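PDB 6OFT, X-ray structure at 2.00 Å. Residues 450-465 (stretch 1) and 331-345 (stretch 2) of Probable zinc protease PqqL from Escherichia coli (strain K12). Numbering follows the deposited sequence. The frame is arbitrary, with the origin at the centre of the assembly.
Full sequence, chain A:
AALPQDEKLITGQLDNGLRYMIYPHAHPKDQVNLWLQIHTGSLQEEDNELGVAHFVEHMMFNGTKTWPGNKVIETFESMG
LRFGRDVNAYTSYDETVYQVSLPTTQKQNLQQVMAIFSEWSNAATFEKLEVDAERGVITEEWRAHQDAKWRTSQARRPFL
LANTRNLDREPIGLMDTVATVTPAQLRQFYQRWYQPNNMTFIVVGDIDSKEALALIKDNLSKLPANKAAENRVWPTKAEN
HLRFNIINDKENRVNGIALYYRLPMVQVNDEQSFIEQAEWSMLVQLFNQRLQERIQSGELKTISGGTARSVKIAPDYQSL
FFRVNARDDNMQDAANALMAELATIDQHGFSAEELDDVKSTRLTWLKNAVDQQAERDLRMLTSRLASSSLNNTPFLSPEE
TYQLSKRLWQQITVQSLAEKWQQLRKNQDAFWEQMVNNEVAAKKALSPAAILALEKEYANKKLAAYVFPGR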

# COMPACT_ATOMS: atom_id res chain seq x y z
N ALA A 450 0.20 -34.10 -2.03
CA ALA A 450 -1.13 -34.16 -2.62
C ALA A 450 -1.38 -32.98 -3.54
O ALA A 450 -1.97 -33.16 -4.60
CB ALA A 450 -2.19 -34.21 -1.52
N ILE A 451 -0.91 -31.77 -3.15
CA ILE A 451 -1.05 -30.54 -3.95
C ILE A 451 -0.35 -30.74 -5.29
O ILE A 451 -0.94 -30.50 -6.35
CB ILE A 451 -0.51 -29.27 -3.18
CG1 ILE A 451 -1.43 -28.88 -1.99
CG2 ILE A 451 -0.32 -28.09 -4.15
CD1 ILE A 451 -0.90 -27.80 -1.03
N LEU A 452 0.89 -31.18 -5.24
CA LEU A 452 1.71 -31.37 -6.46
C LEU A 452 1.23 -32.58 -7.27
O LEU A 452 1.38 -32.51 -8.46
CB LEU A 452 3.19 -31.45 -6.09
CG LEU A 452 3.78 -30.20 -5.44
CD1 LEU A 452 5.29 -30.23 -5.50
CD2 LEU A 452 3.26 -28.93 -6.07
N ALA A 453 0.64 -33.61 -6.66
CA ALA A 453 0.12 -34.73 -7.45
C ALA A 453 -1.12 -34.26 -8.22
O ALA A 453 -1.36 -34.71 -9.34
CB ALA A 453 -0.25 -35.91 -6.55
N LEU A 454 -1.88 -33.33 -7.63
CA LEU A 454 -3.05 -32.73 -8.26
C LEU A 454 -2.62 -31.83 -9.41
O LEU A 454 -3.25 -31.83 -10.46
CB LEU A 454 -3.91 -31.98 -7.22
CG LEU A 454 -5.33 -31.60 -7.65
CD1 LEU A 454 -6.20 -32.86 -7.98
CD2 LEU A 454 -6.00 -30.71 -6.60
N GLU A 455 -1.51 -31.15 -9.25
CA GLU A 455 -0.96 -30.28 -10.32
C GLU A 455 -0.50 -31.16 -11.48
O GLU A 455 -0.83 -30.86 -12.60
CB GLU A 455 0.18 -29.43 -9.76
CG GLU A 455 0.74 -28.41 -10.71
CD GLU A 455 1.93 -27.66 -10.14
OE1 GLU A 455 3.02 -28.14 -10.26
OE2 GLU A 455 1.73 -26.65 -9.55
N LYS A 456 0.20 -32.23 -11.21
CA LYS A 456 0.69 -33.14 -12.26
C LYS A 456 -0.49 -33.77 -13.02
O LYS A 456 -0.43 -33.89 -14.25
CB LYS A 456 1.59 -34.23 -11.63
CG LYS A 456 2.26 -35.14 -12.66
CD LYS A 456 2.74 -36.44 -12.03
CE LYS A 456 3.54 -37.25 -13.03
NZ LYS A 456 3.77 -38.64 -12.55
N GLU A 457 -1.54 -34.18 -12.29
CA GLU A 457 -2.78 -34.75 -12.83
C GLU A 457 -3.36 -33.77 -13.87
O GLU A 457 -3.62 -34.18 -15.01
CB GLU A 457 -3.78 -34.98 -11.69
CG GLU A 457 -5.10 -35.61 -12.09
CD GLU A 457 -6.07 -35.77 -10.92
OE1 GLU A 457 -5.74 -36.53 -9.98
OE2 GLU A 457 -7.15 -35.14 -10.96
N TYR A 458 -3.53 -32.49 -13.49
CA TYR A 458 -4.07 -31.44 -14.36
C TYR A 458 -3.12 -31.07 -15.52
O TYR A 458 -3.60 -30.86 -16.63
CB TYR A 458 -4.50 -30.20 -13.57
CG TYR A 458 -5.87 -30.37 -12.95
CD1 TYR A 458 -7.02 -30.26 -13.73
CD2 TYR A 458 -6.02 -30.65 -11.60
CE1 TYR A 458 -8.29 -30.43 -13.17
CE2 TYR A 458 -7.28 -30.82 -11.03
CZ TYR A 458 -8.42 -30.70 -11.82
OH TYR A 458 -9.67 -30.86 -11.27
N ALA A 459 -1.80 -31.06 -15.27
CA ALA A 459 -0.79 -30.75 -16.29
C ALA A 459 -0.77 -31.77 -17.43
O ALA A 459 -0.44 -31.40 -18.56
CB ALA A 459 0.59 -30.66 -15.66
N ASN A 460 -1.07 -33.05 -17.12
CA ASN A 460 -1.09 -34.17 -18.08
C ASN A 460 -2.48 -34.43 -18.69
O ASN A 460 -2.63 -35.38 -19.46
CB ASN A 460 -0.50 -35.45 -17.45
CG ASN A 460 0.92 -35.32 -16.93
OD1 ASN A 460 1.29 -35.99 -15.96
ND2 ASN A 460 1.74 -34.49 -17.54
N LYS A 461 -3.48 -33.60 -18.34
CA LYS A 461 -4.83 -33.68 -18.89
C LYS A 461 -4.88 -32.83 -20.16
O LYS A 461 -4.22 -31.79 -20.23
CB LYS A 461 -5.87 -33.11 -17.90
CG LYS A 461 -6.50 -34.13 -16.97
CD LYS A 461 -7.67 -33.50 -16.23
CE LYS A 461 -8.09 -34.30 -15.02
NZ LYS A 461 -9.40 -33.83 -14.48
N LYS A 462 -5.68 -33.25 -21.15
CA LYS A 462 -5.90 -32.49 -22.37
C LYS A 462 -7.17 -31.68 -22.09
O LYS A 462 -8.27 -32.11 -22.44
CB LYS A 462 -6.06 -33.41 -23.60
CG LYS A 462 -4.75 -34.03 -24.08
CD LYS A 462 -5.01 -35.12 -25.11
CE LYS A 462 -3.76 -35.93 -25.42
NZ LYS A 462 -4.01 -36.94 -26.48
N LEU A 463 -7.01 -30.55 -21.37
CA LEU A 463 -8.11 -29.67 -20.97
C LEU A 463 -8.59 -28.82 -22.14
O LEU A 463 -7.79 -28.45 -23.01
CB LEU A 463 -7.72 -28.78 -19.77
CG LEU A 463 -7.45 -29.49 -18.44
CD1 LEU A 463 -6.45 -28.71 -17.61
CD2 LEU A 463 -8.72 -29.71 -17.65
N ALA A 464 -9.91 -28.52 -22.16
CA ALA A 464 -10.56 -27.75 -23.22
C ALA A 464 -10.40 -26.24 -23.04
O ALA A 464 -10.38 -25.74 -21.91
CB ALA A 464 -12.04 -28.12 -23.30
N ALA A 465 -10.29 -25.53 -24.18
CA ALA A 465 -10.14 -24.08 -24.23
C ALA A 465 -11.41 -23.42 -23.74
O ALA A 465 -12.51 -23.88 -24.06
CB ALA A 465 -9.84 -23.62 -25.65
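Stretch 2, residues 331-345: MQDAANALMAELATI

Stretch 2 is a helix that packs obliquely, in a roughly co-directional sense, on the helix of stretch 1 through interlocking apolar side chains, with one cross-stretch hydrogen bond. All of 331-345 is helical, with phi/psi values near -64/-44 and successive i to i+4 backbone hydrogen bonds such as Met-339 N to Ala-335 O (2.9 Å). Its axis approaches that of helix 450-459 to 9.3 Å, the N-to-C directions differ by 41°, and the signed crossing angle is -41°. The register confirms the shared direction: the CA atoms of Ile-451 and Ala-335 lie 7.5 Å apart, those of Glu-455 and Met-339 6.1 Å.

Three side chains act as knobs. Met-339, the most extensively covered residue, enters the hole formed by Ile-451, Leu-454, Glu-455 and Tyr-458; its CE reaches Ile-451 O at 3.5 Å, and its SD lies 3.6 Å from Glu-455 CB. In return Leu-454 sits among Gln-332, Ala-335, Asn-336 and Met-339, with its CD2 3.8 Å from Ala-335 CB. Tyr-458 fills the next hole, among Asn-336, Met-339, Ala-340 and Ala-343. Met-339 C and Ala-340 CA lie over one face of the Tyr-458 ring, and Tyr-458 CE1 stands 3.5 Å from Ala-340 CB. Asn-336 OD1 lies near the ring plane, at the edge, where it accepts a hydrogen bond from Tyr-458 OH (3.1 Å).

Beyond the first helix the chain leaves stretch 2 at 460-462, which make no contact, and returns at Leu-463, whose CA lies 6.1 Å from the CA of Thr-344. Leu-463 CD1 packs 3.7 Å from Ala-343 CB and 3.9 Å from Thr-344 OG1, while Ala-464 O lies 3.7 Å from Thr-344 CG2. Thr-344 OG1 itself donates to Ala-340 O (2.7 Å), so its hydroxyl is satisfied within its own helix. In total the contact buries 579 Å², both sides summed.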

# COMPACT_ATOMS: atom_id res chain seq x y z
N MET A 331 -11.90 -28.63 1.17
CA MET A 331 -10.56 -28.22 0.72
C MET A 331 -10.16 -28.84 -0.62
O MET A 331 -9.45 -28.19 -1.39
CB MET A 331 -9.50 -28.49 1.81
CG MET A 331 -9.80 -27.82 3.16
SD MET A 331 -10.06 -26.03 3.08
CE MET A 331 -8.37 -25.46 3.01
N GLN A 332 -10.65 -30.06 -0.91
CA GLN A 332 -10.35 -30.77 -2.16
C GLN A 332 -10.96 -30.05 -3.37
O GLN A 332 -10.27 -29.88 -4.38
CB GLN A 332 -10.82 -32.23 -2.09
CG GLN A 332 -10.16 -33.13 -3.13
CD GLN A 332 -8.71 -33.42 -2.81
OE1 GLN A 332 -8.37 -33.96 -1.75
NE2 GLN A 332 -7.83 -33.06 -3.73
N ASP A 333 -12.21 -29.59 -3.24
CA ASP A 333 -12.90 -28.87 -4.31
C ASP A 333 -12.26 -27.53 -4.63
O ASP A 333 -12.20 -27.15 -5.80
CB ASP A 333 -14.40 -28.73 -3.99
CG ASP A 333 -15.19 -30.02 -4.10
OD1 ASP A 333 -16.35 -30.06 -3.64
OD2 ASP A 333 -14.64 -31.01 -4.66
N ALA A 334 -11.79 -26.81 -3.58
CA ALA A 334 -11.10 -25.53 -3.71
C ALA A 334 -9.79 -25.72 -4.49
O ALA A 334 -9.56 -25.02 -5.48
CB ALA A 334 -10.80 -24.95 -2.33
N ALA A 335 -8.97 -26.71 -4.06
CA ALA A 335 -7.70 -27.07 -4.69
C ALA A 335 -7.95 -27.47 -6.15
O ALA A 335 -7.26 -26.97 -7.04
CB ALA A 335 -7.04 -28.20 -3.92
N ASN A 336 -8.98 -28.33 -6.39
CA ASN A 336 -9.36 -28.77 -7.73
C ASN A 336 -9.68 -27.61 -8.66
O ASN A 336 -9.08 -27.52 -9.73
CB ASN A 336 -10.49 -29.80 -7.70
CG ASN A 336 -9.98 -31.21 -7.49
OD1 ASN A 336 -9.22 -31.74 -8.30
ND2 ASN A 336 -10.37 -31.84 -6.41
N ALA A 337 -10.56 -26.67 -8.21
CA ALA A 337 -10.94 -25.47 -8.97
C ALA A 337 -9.75 -24.58 -9.33
O ALA A 337 -9.64 -24.15 -10.48
CB ALA A 337 -11.97 -24.66 -8.19
N LEU A 338 -8.85 -24.33 -8.35
CA LEU A 338 -7.67 -23.51 -8.55
C LEU A 338 -6.70 -24.13 -9.55
O LEU A 338 -6.29 -23.46 -10.49
CB LEU A 338 -6.96 -23.19 -7.20
CG LEU A 338 -5.75 -22.22 -7.23
CD1 LEU A 338 -6.08 -20.89 -7.91
CD2 LEU A 338 -5.20 -21.99 -5.82
N MET A 339 -6.34 -25.42 -9.33
CA MET A 339 -5.43 -26.17 -10.19
C MET A 339 -5.94 -26.27 -11.63
O MET A 339 -5.15 -26.15 -12.57
CB MET A 339 -5.24 -27.59 -9.61
CG MET A 339 -3.86 -28.16 -9.82
SD MET A 339 -2.59 -27.27 -8.87
CE MET A 339 -3.00 -27.83 -7.18
N ALA A 340 -7.25 -26.54 -11.78
CA ALA A 340 -7.93 -26.67 -13.07
C ALA A 340 -7.87 -25.37 -13.85
O ALA A 340 -7.55 -25.41 -15.04
CB ALA A 340 -9.38 -27.07 -12.86
N GLU A 341 -8.10 -24.20 -13.18
CA GLU A 341 -8.05 -22.90 -13.85
C GLU A 341 -6.63 -22.50 -14.24
O GLU A 341 -6.44 -21.94 -15.32
CB GLU A 341 -8.73 -21.79 -13.03
CG GLU A 341 -9.21 -20.65 -13.92
CD GLU A 341 -9.50 -19.30 -13.28
OE1 GLU A 341 -10.14 -19.27 -12.21
OE2 GLU A 341 -9.10 -18.27 -13.87
N LEU A 342 -5.64 -22.78 -13.39
CA LEU A 342 -4.24 -22.45 -13.67
C LEU A 342 -3.70 -23.29 -14.83
O LEU A 342 -3.00 -22.75 -15.69
CB LEU A 342 -3.35 -22.60 -12.41
CG LEU A 342 -3.59 -21.64 -11.23
CD1 LEU A 342 -2.83 -22.13 -10.01
CD2 LEU A 342 -3.18 -20.20 -11.56
N ALA A 343 -4.05 -24.58 -14.88
CA ALA A 343 -3.63 -25.50 -15.94
C ALA A 343 -4.32 -25.17 -17.28
O ALA A 343 -3.69 -25.30 -18.33
CB ALA A 343 -3.92 -26.93 -15.54
N THR A 344 -5.60 -24.73 -17.25
CA THR A 344 -6.36 -24.34 -18.46
C THR A 344 -5.65 -23.14 -19.16
O THR A 344 -5.49 -23.16 -20.38
CB THR A 344 -7.85 -24.09 -18.11
OG1 THR A 344 -8.39 -25.28 -17.56
CG2 THR A 344 -8.68 -23.70 -19.34
N ILE A 345 -5.22 -22.14 -18.37
CA ILE A 345 -4.50 -20.94 -18.85
C ILE A 345 -3.11 -21.37 -19.35
O ILE A 345 -2.63 -20.83 -20.36
CB ILE A 345 -4.42 -19.83 -17.78
CG1 ILE A 345 -5.83 -19.45 -17.26
CG2 ILE A 345 -3.69 -18.59 -18.32
CD1 ILE A 345 -5.85 -18.71 -15.88